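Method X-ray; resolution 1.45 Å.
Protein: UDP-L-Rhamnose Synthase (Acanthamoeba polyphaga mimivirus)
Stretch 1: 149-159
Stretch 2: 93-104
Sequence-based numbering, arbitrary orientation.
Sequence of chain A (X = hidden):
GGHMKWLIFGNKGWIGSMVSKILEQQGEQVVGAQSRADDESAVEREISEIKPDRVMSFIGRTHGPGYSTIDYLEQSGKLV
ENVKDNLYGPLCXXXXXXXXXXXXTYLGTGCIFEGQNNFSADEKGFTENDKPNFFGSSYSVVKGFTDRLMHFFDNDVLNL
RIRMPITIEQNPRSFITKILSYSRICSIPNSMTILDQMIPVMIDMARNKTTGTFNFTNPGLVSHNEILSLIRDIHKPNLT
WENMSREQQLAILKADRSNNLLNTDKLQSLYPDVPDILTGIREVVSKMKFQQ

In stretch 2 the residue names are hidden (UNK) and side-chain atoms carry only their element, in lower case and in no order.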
# COMPACT_ATOMS: atom_id res chain seq x y z
N LEU A 149 -6.78 0.62 -6.27
CA LEU A 149 -7.55 1.26 -5.18
C LEU A 149 -8.34 2.43 -5.73
O LEU A 149 -9.50 2.68 -5.28
CB LEU A 149 -6.61 1.69 -4.05
CG LEU A 149 -6.07 0.53 -3.23
CD1 LEU A 149 -4.85 0.94 -2.42
CD2 LEU A 149 -7.16 -0.00 -2.31
N MET A 150 -7.84 3.08 -6.77
CA MET A 150 -8.55 4.26 -7.36
C MET A 150 -9.85 3.82 -8.03
O MET A 150 -10.77 4.66 -8.13
CB MET A 150 -7.68 5.05 -8.32
CG MET A 150 -6.58 5.80 -7.64
SD MET A 150 -7.20 7.09 -6.49
CE MET A 150 -5.63 7.65 -5.80
N HIS A 151 -9.97 2.56 -8.42
CA HIS A 151 -11.19 2.03 -9.08
C HIS A 151 -12.33 2.01 -8.06
O HIS A 151 -13.49 1.98 -8.49
CB HIS A 151 -10.91 0.67 -9.71
CG HIS A 151 -10.17 0.75 -11.01
ND1 HIS A 151 -8.79 1.04 -11.09
CD2 HIS A 151 -10.58 0.52 -12.28
CE1 HIS A 151 -8.43 1.04 -12.37
NE2 HIS A 151 -9.50 0.63 -13.10
N PHE A 152 -12.05 1.99 -6.75
CA PHE A 152 -13.09 2.12 -5.70
C PHE A 152 -13.64 3.55 -5.61
O PHE A 152 -14.64 3.75 -4.87
CB PHE A 152 -12.54 1.70 -4.33
CG PHE A 152 -12.34 0.22 -4.24
CD1 PHE A 152 -13.41 -0.63 -4.09
CD2 PHE A 152 -11.07 -0.32 -4.26
CE1 PHE A 152 -13.22 -2.00 -4.01
CE2 PHE A 152 -10.88 -1.69 -4.15
CZ PHE A 152 -11.96 -2.53 -4.07
N PHE A 153 -13.07 4.51 -6.36
CA PHE A 153 -13.48 5.92 -6.39
C PHE A 153 -13.87 6.32 -7.83
O PHE A 153 -13.68 7.45 -8.20
CB PHE A 153 -12.36 6.82 -5.87
CG PHE A 153 -11.97 6.57 -4.44
CD1 PHE A 153 -12.52 7.33 -3.42
CD2 PHE A 153 -11.04 5.60 -4.12
CE1 PHE A 153 -12.17 7.09 -2.10
CE2 PHE A 153 -10.67 5.38 -2.80
CZ PHE A 153 -11.23 6.14 -1.80
N ASP A 154 -14.47 5.41 -8.57
CA ASP A 154 -14.69 5.58 -10.03
C ASP A 154 -15.61 6.78 -10.32
O ASP A 154 -15.51 7.33 -11.42
CB ASP A 154 -15.23 4.29 -10.62
CG ASP A 154 -15.13 4.27 -12.14
OD1 ASP A 154 -14.01 4.26 -12.64
OD2 ASP A 154 -16.18 4.20 -12.80
N ASN A 155 -16.50 7.17 -9.40
CA ASN A 155 -17.44 8.29 -9.66
C ASN A 155 -16.94 9.60 -9.08
O ASN A 155 -17.59 10.62 -9.29
CB ASN A 155 -18.85 7.99 -9.15
CG ASN A 155 -19.41 6.70 -9.70
OD1 ASN A 155 -19.29 6.41 -10.89
ND2 ASN A 155 -20.02 5.91 -8.83
N ASP A 156 -15.78 9.61 -8.41
CA ASP A 156 -15.29 10.75 -7.61
C ASP A 156 -13.89 11.15 -8.03
O ASP A 156 -13.51 12.31 -7.78
CB ASP A 156 -15.27 10.35 -6.14
CG ASP A 156 -16.68 10.27 -5.61
OD1 ASP A 156 -17.30 11.36 -5.54
OD2 ASP A 156 -17.17 9.11 -5.41
N VAL A 157 -13.13 10.23 -8.62
CA VAL A 157 -11.70 10.52 -8.92
C VAL A 157 -11.40 10.23 -10.39
O VAL A 157 -11.81 9.16 -10.88
CB VAL A 157 -10.76 9.72 -8.03
CG1 VAL A 157 -9.30 9.88 -8.43
CG2 VAL A 157 -10.97 10.07 -6.56
N LEU A 158 -10.67 11.12 -11.02
CA LEU A 158 -10.13 10.92 -12.36
C LEU A 158 -8.71 10.34 -12.20
O LEU A 158 -7.84 11.10 -11.74
CB LEU A 158 -10.11 12.25 -13.14
CG LEU A 158 -9.64 12.19 -14.59
CD1 LEU A 158 -10.52 11.26 -15.40
CD2 LEU A 158 -9.57 13.60 -15.14
N ASN A 159 -8.51 9.10 -12.61
CA ASN A 159 -7.22 8.38 -12.50
C ASN A 159 -6.59 8.32 -13.89
O ASN A 159 -6.99 7.49 -14.70
CB ASN A 159 -7.46 7.05 -11.81
CG ASN A 159 -6.28 6.11 -11.94
OD1 ASN A 159 -5.15 6.56 -11.77
ND2 ASN A 159 -6.57 4.84 -12.14
N UNK A 93 -6.13 11.83 -0.27
CA UNK A 93 -6.79 12.80 -1.17
C UNK A 93 -8.09 12.23 -1.72
O UNK A 93 -9.13 12.98 -1.70
c UNK A 93 -5.82 13.19 -2.29
c UNK A 93 -4.76 15.13 -1.06
c UNK A 93 -3.78 14.25 -3.15
c UNK A 93 -4.52 13.87 -1.89
N UNK A 94 -8.13 10.97 -2.15
CA UNK A 94 -9.37 10.33 -2.64
C UNK A 94 -10.44 10.36 -1.54
O UNK A 94 -11.58 10.85 -1.80
c UNK A 94 -9.16 8.94 -3.12
N UNK A 95 -10.11 9.90 -0.35
CA UNK A 95 -11.12 9.77 0.72
C UNK A 95 -11.67 11.16 1.04
O UNK A 95 -12.89 11.31 1.22
c UNK A 95 -9.26 7.03 2.00
c UNK A 95 -11.61 6.90 1.92
c UNK A 95 -10.33 4.89 1.88
c UNK A 95 -10.48 7.67 1.98
c UNK A 95 -10.56 9.18 2.00
c UNK A 95 -9.20 5.65 1.98
c UNK A 95 -11.56 5.52 1.85
N UNK A 96 -10.79 12.12 1.20
CA UNK A 96 -11.20 13.48 1.70
C UNK A 96 -11.89 14.24 0.57
O UNK A 96 -12.97 14.85 0.83
c UNK A 96 -8.09 14.05 3.95
c UNK A 96 -9.45 13.53 3.55
c UNK A 96 -9.99 14.22 2.28
c UNK A 96 -10.37 15.66 2.58
N UNK A 97 -11.40 14.19 -0.66
CA UNK A 97 -12.12 14.86 -1.79
C UNK A 97 -13.52 14.27 -1.93
O UNK A 97 -14.46 15.07 -2.08
c UNK A 97 -11.33 14.82 -3.08
s UNK A 97 -9.89 15.88 -2.96
N UNK A 98 -13.67 12.95 -1.82
CA UNK A 98 -14.97 12.26 -1.93
C UNK A 98 -15.90 12.78 -0.84
O UNK A 98 -17.08 13.10 -1.14
c UNK A 98 -15.87 8.53 -1.81
o UNK A 98 -15.45 8.01 -0.77
c UNK A 98 -14.77 10.77 -1.83
n UNK A 98 -16.26 7.83 -2.85
c UNK A 98 -16.08 10.01 -1.95
N UNK A 99 -15.41 12.86 0.39
CA UNK A 99 -16.26 13.29 1.52
C UNK A 99 -16.81 14.69 1.23
O UNK A 99 -18.02 14.88 1.50
n UNK A 99 -15.14 14.36 7.71
c UNK A 99 -15.34 13.83 5.29
c UNK A 99 -15.95 14.56 6.48
c UNK A 99 -16.13 14.01 3.99
c UNK A 99 -15.47 13.28 2.82
N UNK A 100 -15.97 15.61 0.75
CA UNK A 100 -16.33 17.02 0.45
C UNK A 100 -17.01 17.15 -0.94
O UNK A 100 -17.35 18.29 -1.32
c UNK A 100 -13.84 17.39 4.22
c UNK A 100 -14.41 18.45 4.89
o UNK A 100 -14.20 18.58 6.23
c UNK A 100 -14.05 17.24 2.85
c UNK A 100 -15.41 19.19 2.84
c UNK A 100 -14.83 18.14 2.14
c UNK A 100 -15.12 17.94 0.68
c UNK A 100 -15.19 19.36 4.20
N UNK A 101 -17.19 16.05 -1.68
CA UNK A 101 -17.83 16.09 -3.03
C UNK A 101 -17.04 17.04 -3.93
O UNK A 101 -17.67 17.82 -4.69
o UNK A 101 -20.81 15.83 -1.25
n UNK A 101 -20.29 14.34 -2.84
c UNK A 101 -19.30 16.54 -2.95
c UNK A 101 -20.20 15.53 -2.27
N UNK A 102 -15.71 17.01 -3.85
CA UNK A 102 -14.84 17.86 -4.70
C UNK A 102 -14.10 16.94 -5.68
O UNK A 102 -13.49 15.96 -5.24
c UNK A 102 -13.59 20.31 -1.96
c UNK A 102 -13.04 19.53 -4.92
c UNK A 102 -13.84 18.74 -3.92
c UNK A 102 -14.54 19.66 -2.91
N UNK A 103 -14.23 17.22 -6.97
CA UNK A 103 -13.59 16.38 -8.01
C UNK A 103 -12.08 16.36 -7.78
O UNK A 103 -11.47 17.42 -7.61
c UNK A 103 -11.75 15.52 -11.86
n UNK A 103 -12.03 16.37 -10.89
c UNK A 103 -13.84 15.19 -11.27
c UNK A 103 -13.34 16.17 -10.50
c UNK A 103 -13.96 16.93 -9.38
n UNK A 103 -12.84 14.79 -12.13
N UNK A 104 -11.48 15.16 -7.85
CA UNK A 104 -10.02 14.95 -7.73
C UNK A 104 -9.51 14.38 -9.04
O UNK A 104 -10.06 13.39 -9.50
c UNK A 104 -9.72 13.99 -6.59
c UNK A 104 -8.19 12.51 -5.34
c UNK A 104 -7.38 14.73 -6.11
c UNK A 104 -8.26 13.54 -6.43
O HOH W 1 -15.72 4.95 -2.55
O HOH W 2 -18.73 12.42 -3.19
O HOH W 3 -13.98 13.47 -5.33

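Position 93 carries four carbons, forked at the second, on a helix that began earlier in the chain; none of them reaches stretch 1, and the residue is Leu 93. Position 94 has a single side-chain carbon, its CB, aimed at stretch 1. That carbon lies 3.6 Å from the centroid of the Phe 153 ring, 7° off the ring normal, a CH-pi contact, and the CB is also 4.0 Å from CG2 of Val 157 and 4.3 Å from SD of Met 150. One carbon and nothing more makes it Ala 94, and its smallness lets the helix sit directly on an aromatic face.

At position 95 one carbon leads to a ring of six carbons with no oxygen. The CA-to-CB bond points away from stretch 1, yet the ring swings back and receives the edge of Phe 153 on its face, planes at 81°: this is Phe 95, with CE1 of Phe 95 3.7 Å from CZ of Phe 153. Position 96 has four carbons forked at the first, one arm two carbons long, and it points away: Ile 96. Position 97 shows a carbon and a sulfur, directed toward stretch 1 but stopping short of contact, so it is Cys 97.

Position 98 has three carbons, the third bearing an oxygen and a nitrogen. The extended chain, with chi1 and chi2 both t, delivers this amide to Asp 156. Three carbons ending in an oxygen and a nitrogen make it Gln 98: NE2 of Gln 98 donates to OD2 of Asp 156 at 3.0 Å and nearly straight. The same NE2 gives a second hydrogen bond to water 1, which donates in turn to O of Phe 152.

Position 99 runs four carbons in a row to a nitrogen and points away: Lys 99. Position 100, a carbon and a six-carbon ring bearing oxygen, is out of reach: Tyr 100. Position 101 has two carbons, the second with oxygen and nitrogen; it is Asn 101, whose positive phi closes the helix in a Schellman motif. Position 102, four carbons forked at the first with one longer arm, turns its side chain away: Ile 102. Its O nevertheless shares water 3 with O of Asp 156.

Position 103 holds one carbon and a five-membered ring of three carbons and two nitrogens, and the ring approaches Leu 158: His 103, with NE2 of His 103 3.9 Å from CB of Leu 158. Position 104 has four carbons forked at the second, one of them 3.9 Å from CG2 of Val 157: Leu 104.

The contact therefore combines two devices. Along the helix, Ala 94, Phe 95 and Gln 98 engage Phe 153 and Asp 156. Past the Schellman turn, a parallel bridge pairs Val 157 with Leu 104, their side chains on the same face of the sheet; N of Leu 158 donates to O of Leu 104 at 2.8 Å, while the bond from N of Leu 104 to O of Asp 156, at 3.5 Å, is weak. Apolar packing and backbone pairing thus meet at Val 157, which touches both Ala 94 and Leu 104.

Stretch 2 (93-104) LAFICQKYNIHL
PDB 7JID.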